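Local coordinates for muconolactone isomerase-like protein (Thermus thermophilus, PDB 1VDH) that catalyses the hydrogen peroxide-dependent decarboxylation of Fe-coproporphyrin III to heme b, the last step of coproporphyrin-dependent heme biosynthesis, as a homopentamer, at residues A[13-24]-A[101-112]. Numbering follows the deposited sequence.
Sequences EGWHVLHDFRLL and YLGRSYSFYSVV
Val-17 and Ser-110 form one of the hydrogen-bonded pairs that join strands 13-24 and 102-112 antiparallel, Val-17 N reaching Ser-110 O at 2.6 Å. The register slips by one residue where Ser-105 and Tyr-106 both face Phe-21, a classic beta bulge: Phe-21 O accepts from Ser-105 N at 3.0 Å, while the bond from Tyr-106 N is weak.

Charged groups gather beside the bulge. Arg-22 grips Asp-20 side-on, NE to OD1 at 2.8 Å and NH2 to the syn lone pair of OD2. Its guanidinium stacks offset on that of Arg-104, planes 13° apart, with Arg-104 CG over its face. Arg-104 NH2 makes a long salt bridge to Asp-20 OD1 (3.6 Å) and a salt bridge to Glu-90. An alanine in place of Arg-22 is likely to leave Asp-20 without its two-pronged partner and Arg-104 without the flat group stacked on it.

Farther along, His-16 ND1 and Tyr-109 OH are hydrogen-bonded at 2.8 Å; CG of Tyr-109 stands anti to its N (chi1 170°), which swings the phenol toward His-16. Val-111 CG2 sits over the imidazole centre in a CH-pi contact, 3.9 Å from the centroid.

On the sheet face carrying Val-17, water 1 links His-19 ND1, Phe-108 O and Ser-110 OG; His-19 NE2 also bonds Asp-201, and Ser-110 OG Ser-188. Within the dimeric alpha-beta barrel fold, strand 74-80 flanks 13-24, helix 83-95 packs over His-16, Leu-18 and Tyr-109, and Tyr-106 touches Pro-146, a predicted coproheme-binding residue on strand 141-152.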
loop_
_atom_site.group_PDB
_atom_site.type_symbol
_atom_site.label_atom_id
_atom_site.label_comp_id
_atom_site.label_asym_id
_atom_site.label_seq_id
_atom_site.Cartn_x
_atom_site.Cartn_y
_atom_site.Cartn_z
ATOM N N GLU A 13 10.382 30.207 -9.610
ATOM C CA GLU A 13 10.028 29.055 -10.430
ATOM C C GLU A 13 10.619 29.154 -11.824
ATOM O O GLU A 13 10.657 30.234 -12.413
ATOM C CB GLU A 13 8.505 28.914 -10.537
ATOM C CG GLU A 13 7.833 28.346 -9.293
ATOM C CD GLU A 13 7.950 29.255 -8.086
ATOM O OE1 GLU A 13 7.600 30.449 -8.198
ATOM O OE2 GLU A 13 8.389 28.774 -7.023
ATOM N N GLY A 14 11.064 28.013 -12.345
ATOM C CA GLY A 14 11.636 27.963 -13.676
ATOM C C GLY A 14 10.837 27.015 -14.548
ATOM O O GLY A 14 9.602 27.032 -14.528
ATOM N N TRP A 15 11.536 26.179 -15.306
ATOM C CA TRP A 15 10.882 25.214 -16.185
ATOM C C TRP A 15 10.055 24.189 -15.416
ATOM O O TRP A 15 10.371 23.846 -14.273
ATOM C CB TRP A 15 11.921 24.457 -17.019
ATOM C CG TRP A 15 12.369 25.146 -18.278
ATOM C CD1 TRP A 15 11.755 26.191 -18.917
ATOM C CD2 TRP A 15 13.520 24.816 -19.064
ATOM N NE1 TRP A 15 12.454 26.526 -20.057
ATOM C CE2 TRP A 15 13.543 25.698 -20.168
ATOM C CE3 TRP A 15 14.540 23.859 -18.942
ATOM C CZ2 TRP A 15 14.545 25.654 -21.144
ATOM C CZ3 TRP A 15 15.538 23.814 -19.913
ATOM C CH2 TRP A 15 15.532 24.708 -20.999
ATOM N N HIS A 16 8.982 23.725 -16.050
ATOM C CA HIS A 16 8.118 22.699 -15.478
ATOM C C HIS A 16 8.802 21.386 -15.827
ATOM O O HIS A 16 9.458 21.280 -16.861
ATOM C CB HIS A 16 6.721 22.766 -16.085
ATOM C CG HIS A 16 5.951 23.980 -15.669
ATOM N ND1 HIS A 16 4.624 23.930 -15.298
ATOM C CD2 HIS A 16 6.329 25.275 -15.548
ATOM C CE1 HIS A 16 4.217 25.143 -14.969
ATOM N NE2 HIS A 16 5.231 25.976 -15.111
ATOM N N VAL A 17 8.655 20.394 -14.958
ATOM C CA VAL A 17 9.316 19.114 -15.143
ATOM C C VAL A 17 8.384 17.915 -15.052
ATOM O O VAL A 17 7.525 17.847 -14.173
ATOM C CB VAL A 17 10.408 18.917 -14.059
ATOM C CG1 VAL A 17 11.273 17.718 -14.386
ATOM C CG2 VAL A 17 11.253 20.180 -13.903
ATOM N N LEU A 18 8.584 16.956 -15.947
ATOM C CA LEU A 18 7.799 15.734 -15.920
ATOM C C LEU A 18 8.704 14.508 -15.956
ATOM O O LEU A 18 9.537 14.362 -16.856
ATOM C CB LEU A 18 6.809 15.660 -17.088
ATOM C CG LEU A 18 6.053 14.323 -17.191
ATOM C CD1 LEU A 18 5.135 14.138 -15.983
ATOM C CD2 LEU A 18 5.246 14.261 -18.481
ATOM N N HIS A 19 8.587 13.673 -14.930
ATOM C CA HIS A 19 9.326 12.419 -14.878
ATOM C C HIS A 19 8.294 11.390 -15.303
ATOM O O HIS A 19 7.241 11.268 -14.681
ATOM C CB HIS A 19 9.806 12.099 -13.463
ATOM C CG HIS A 19 11.041 12.836 -13.068
ATOM N ND1 HIS A 19 11.021 14.151 -12.654
ATOM C CD2 HIS A 19 12.334 12.442 -13.015
ATOM C CE1 HIS A 19 12.249 14.533 -12.361
ATOM N NE2 HIS A 19 13.064 13.516 -12.572
ATOM N N ASP A 20 8.586 10.671 -16.377
ATOM C CA ASP A 20 7.667 9.669 -16.889
ATOM C C ASP A 20 8.379 8.324 -16.884
ATOM O O ASP A 20 9.184 8.037 -17.773
ATOM C CB ASP A 20 7.231 10.062 -18.313
ATOM C CG ASP A 20 6.140 9.160 -18.887
ATOM O OD1 ASP A 20 5.893 8.048 -18.367
ATOM O OD2 ASP A 20 5.528 9.571 -19.891
ATOM N N PHE A 21 8.102 7.525 -15.855
ATOM C CA PHE A 21 8.689 6.196 -15.707
ATOM C C PHE A 21 7.767 5.132 -16.282
ATOM O O PHE A 21 6.582 5.075 -15.940
ATOM C CB PHE A 21 8.934 5.868 -14.228
ATOM C CG PHE A 21 10.002 6.699 -13.585
ATOM C CD1 PHE A 21 11.339 6.330 -13.684
ATOM C CD2 PHE A 21 9.668 7.828 -12.842
ATOM C CE1 PHE A 21 12.329 7.063 -13.049
ATOM C CE2 PHE A 21 10.652 8.574 -12.203
ATOM C CZ PHE A 21 11.985 8.193 -12.304
ATOM N N ARG A 22 8.325 4.250 -17.104
ATOM C CA ARG A 22 7.545 3.182 -17.709
ATOM C C ARG A 22 8.283 1.854 -17.657
ATOM O O ARG A 22 9.516 1.814 -17.547
ATOM C CB ARG A 22 7.212 3.523 -19.166
ATOM C CG ARG A 22 6.639 4.916 -19.337
ATOM C CD ARG A 22 5.392 4.924 -20.186
ATOM N NE ARG A 22 4.919 6.292 -20.363
ATOM C CZ ARG A 22 3.871 6.642 -21.097
ATOM N NH1 ARG A 22 3.162 5.718 -21.732
ATOM N NH2 ARG A 22 3.550 7.922 -21.208
ATOM N N LEU A 23 7.509 0.772 -17.688
ATOM C CA LEU A 23 8.052 -0.581 -17.677
ATOM C C LEU A 23 7.889 -1.157 -19.076
ATOM O O LEU A 23 6.861 -0.951 -19.727
ATOM C CB LEU A 23 7.301 -1.458 -16.674
ATOM C CG LEU A 23 7.633 -1.258 -15.195
ATOM C CD1 LEU A 23 6.585 -1.966 -14.358
ATOM C CD2 LEU A 23 9.040 -1.801 -14.887
ATOM N N LEU A 24 8.903 -1.876 -19.538
ATOM C CA LEU A 24 8.857 -2.479 -20.861
ATOM C C LEU A 24 8.317 -3.904 -20.806
ATOM O O LEU A 24 8.701 -4.697 -19.945
ATOM C CB LEU A 24 10.255 -2.476 -21.489
ATOM C CG LEU A 24 10.412 -3.195 -22.835
ATOM C CD1 LEU A 24 9.668 -2.435 -23.928
ATOM C CD2 LEU A 24 11.890 -3.322 -23.180
ATOM N N TYR A 101 3.851 -1.301 -25.919
ATOM C CA TYR A 101 4.698 -2.266 -25.227
ATOM C C TYR A 101 5.199 -1.710 -23.890
ATOM O O TYR A 101 6.110 -2.270 -23.277
ATOM C CB TYR A 101 5.891 -2.638 -26.114
ATOM C CG TYR A 101 5.483 -3.136 -27.482
ATOM C CD1 TYR A 101 5.266 -4.494 -27.712
ATOM C CD2 TYR A 101 5.293 -2.247 -28.539
ATOM C CE1 TYR A 101 4.865 -4.956 -28.964
ATOM C CE2 TYR A 101 4.890 -2.699 -29.795
ATOM C CZ TYR A 101 4.679 -4.054 -29.999
ATOM O OH TYR A 101 4.281 -4.511 -31.235
ATOM N N LEU A 102 4.600 -0.609 -23.448
ATOM C CA LEU A 102 4.985 0.019 -22.186
ATOM C C LEU A 102 3.833 0.137 -21.202
ATOM O O LEU A 102 2.666 0.242 -21.590
ATOM C CB LEU A 102 5.547 1.424 -22.428
ATOM C CG LEU A 102 6.792 1.571 -23.302
ATOM C CD1 LEU A 102 7.114 3.052 -23.453
ATOM C CD2 LEU A 102 7.960 0.811 -22.684
ATOM N N GLY A 103 4.184 0.128 -19.922
ATOM C CA GLY A 103 3.207 0.282 -18.863
ATOM C C GLY A 103 3.731 1.404 -17.982
ATOM O O GLY A 103 4.923 1.420 -17.662
ATOM N N ARG A 104 2.883 2.362 -17.617
ATOM C CA ARG A 104 3.331 3.462 -16.758
ATOM C C ARG A 104 3.481 2.925 -15.341
ATOM O O ARG A 104 2.546 2.344 -14.793
ATOM C CB ARG A 104 2.329 4.622 -16.757
ATOM C CG ARG A 104 2.070 5.253 -18.114
ATOM C CD ARG A 104 1.390 6.620 -17.970
ATOM N NE ARG A 104 2.321 7.644 -17.490
ATOM C CZ ARG A 104 2.108 8.955 -17.573
ATOM N NH1 ARG A 104 0.986 9.422 -18.111
ATOM N NH2 ARG A 104 3.038 9.805 -17.165
ATOM N N SER A 105 4.654 3.110 -14.747
ATOM C CA SER A 105 4.882 2.606 -13.396
ATOM C C SER A 105 4.950 3.694 -12.329
ATOM O O SER A 105 4.609 3.451 -11.173
ATOM C CB SER A 105 6.142 1.737 -13.354
ATOM O OG SER A 105 7.295 2.484 -13.690
ATOM N N TYR A 106 5.414 4.879 -12.715
ATOM C CA TYR A 106 5.523 6.008 -11.792
ATOM C C TYR A 106 5.692 7.289 -12.604
ATOM O O TYR A 106 6.004 7.245 -13.796
ATOM C CB TYR A 106 6.727 5.817 -10.849
ATOM C CG TYR A 106 6.745 6.753 -9.653
ATOM C CD1 TYR A 106 5.780 6.653 -8.650
ATOM C CD2 TYR A 106 7.723 7.742 -9.527
ATOM C CE1 TYR A 106 5.789 7.517 -7.547
ATOM C CE2 TYR A 106 7.740 8.609 -8.430
ATOM C CZ TYR A 106 6.773 8.489 -7.448
ATOM O OH TYR A 106 6.793 9.334 -6.362
ATOM N N SER A 107 5.464 8.428 -11.960
ATOM C CA SER A 107 5.605 9.722 -12.617
ATOM C C SER A 107 5.672 10.810 -11.563
ATOM O O SER A 107 5.358 10.573 -10.396
ATOM C CB SER A 107 4.421 9.995 -13.561
ATOM O OG SER A 107 3.251 10.335 -12.838
ATOM N N PHE A 108 6.090 12.003 -11.977
ATOM C CA PHE A 108 6.184 13.125 -11.060
ATOM C C PHE A 108 6.118 14.423 -11.845
ATOM O O PHE A 108 6.809 14.586 -12.853
ATOM C CB PHE A 108 7.491 13.070 -10.261
ATOM C CG PHE A 108 7.445 13.840 -8.964
ATOM C CD1 PHE A 108 6.695 13.369 -7.891
ATOM C CD2 PHE A 108 8.153 15.030 -8.816
ATOM C CE1 PHE A 108 6.648 14.073 -6.685
ATOM C CE2 PHE A 108 8.115 15.741 -7.617
ATOM C CZ PHE A 108 7.360 15.261 -6.547
ATOM N N TYR A 109 5.226 15.309 -11.423
ATOM C CA TYR A 109 5.081 16.608 -12.061
ATOM C C TYR A 109 5.555 17.654 -11.059
ATOM O O TYR A 109 5.061 17.717 -9.930
ATOM C CB TYR A 109 3.629 16.872 -12.471
ATOM C CG TYR A 109 3.383 18.302 -12.905
ATOM C CD1 TYR A 109 2.306 19.027 -12.395
ATOM C CD2 TYR A 109 4.244 18.941 -13.804
ATOM C CE1 TYR A 109 2.091 20.352 -12.765
ATOM C CE2 TYR A 109 4.038 20.269 -14.179
ATOM C CZ TYR A 109 2.958 20.967 -13.655
ATOM O OH TYR A 109 2.740 22.281 -14.013
ATOM N N SER A 110 6.516 18.471 -11.480
ATOM C CA SER A 110 7.071 19.491 -10.609
ATOM C C SER A 110 7.568 20.696 -11.399
ATOM O O SER A 110 7.552 20.687 -12.629
ATOM C CB SER A 110 8.219 18.891 -9.795
ATOM O OG SER A 110 9.247 18.418 -10.652
ATOM N N VAL A 111 8.007 21.729 -10.681
ATOM C CA VAL A 111 8.517 22.950 -11.299
ATOM C C VAL A 111 9.873 23.313 -10.692
ATOM O O VAL A 111 9.997 23.398 -9.470
ATOM C CB VAL A 111 7.538 24.142 -11.089
ATOM C CG1 VAL A 111 8.104 25.410 -11.710
ATOM C CG2 VAL A 111 6.173 23.833 -11.703
ATOM N N VAL A 112 10.884 23.509 -11.540
ATOM C CA VAL A 112 12.227 23.875 -11.071
ATOM C C VAL A 112 12.090 25.021 -10.077
ATOM O O VAL A 112 11.471 26.047 -10.373
ATOM C CB VAL A 112 13.163 24.268 -12.244
ATOM C CG1 VAL A 112 14.492 24.810 -11.715
ATOM C CG2 VAL A 112 13.430 23.043 -13.117
HETATM O O HOH W 1 9.068 15.993 -12.144
HETATM O O HOH W 2 4.610 7.305 -16.107
HETATM O O HOH W 3 2.223 2.909 -21.917
#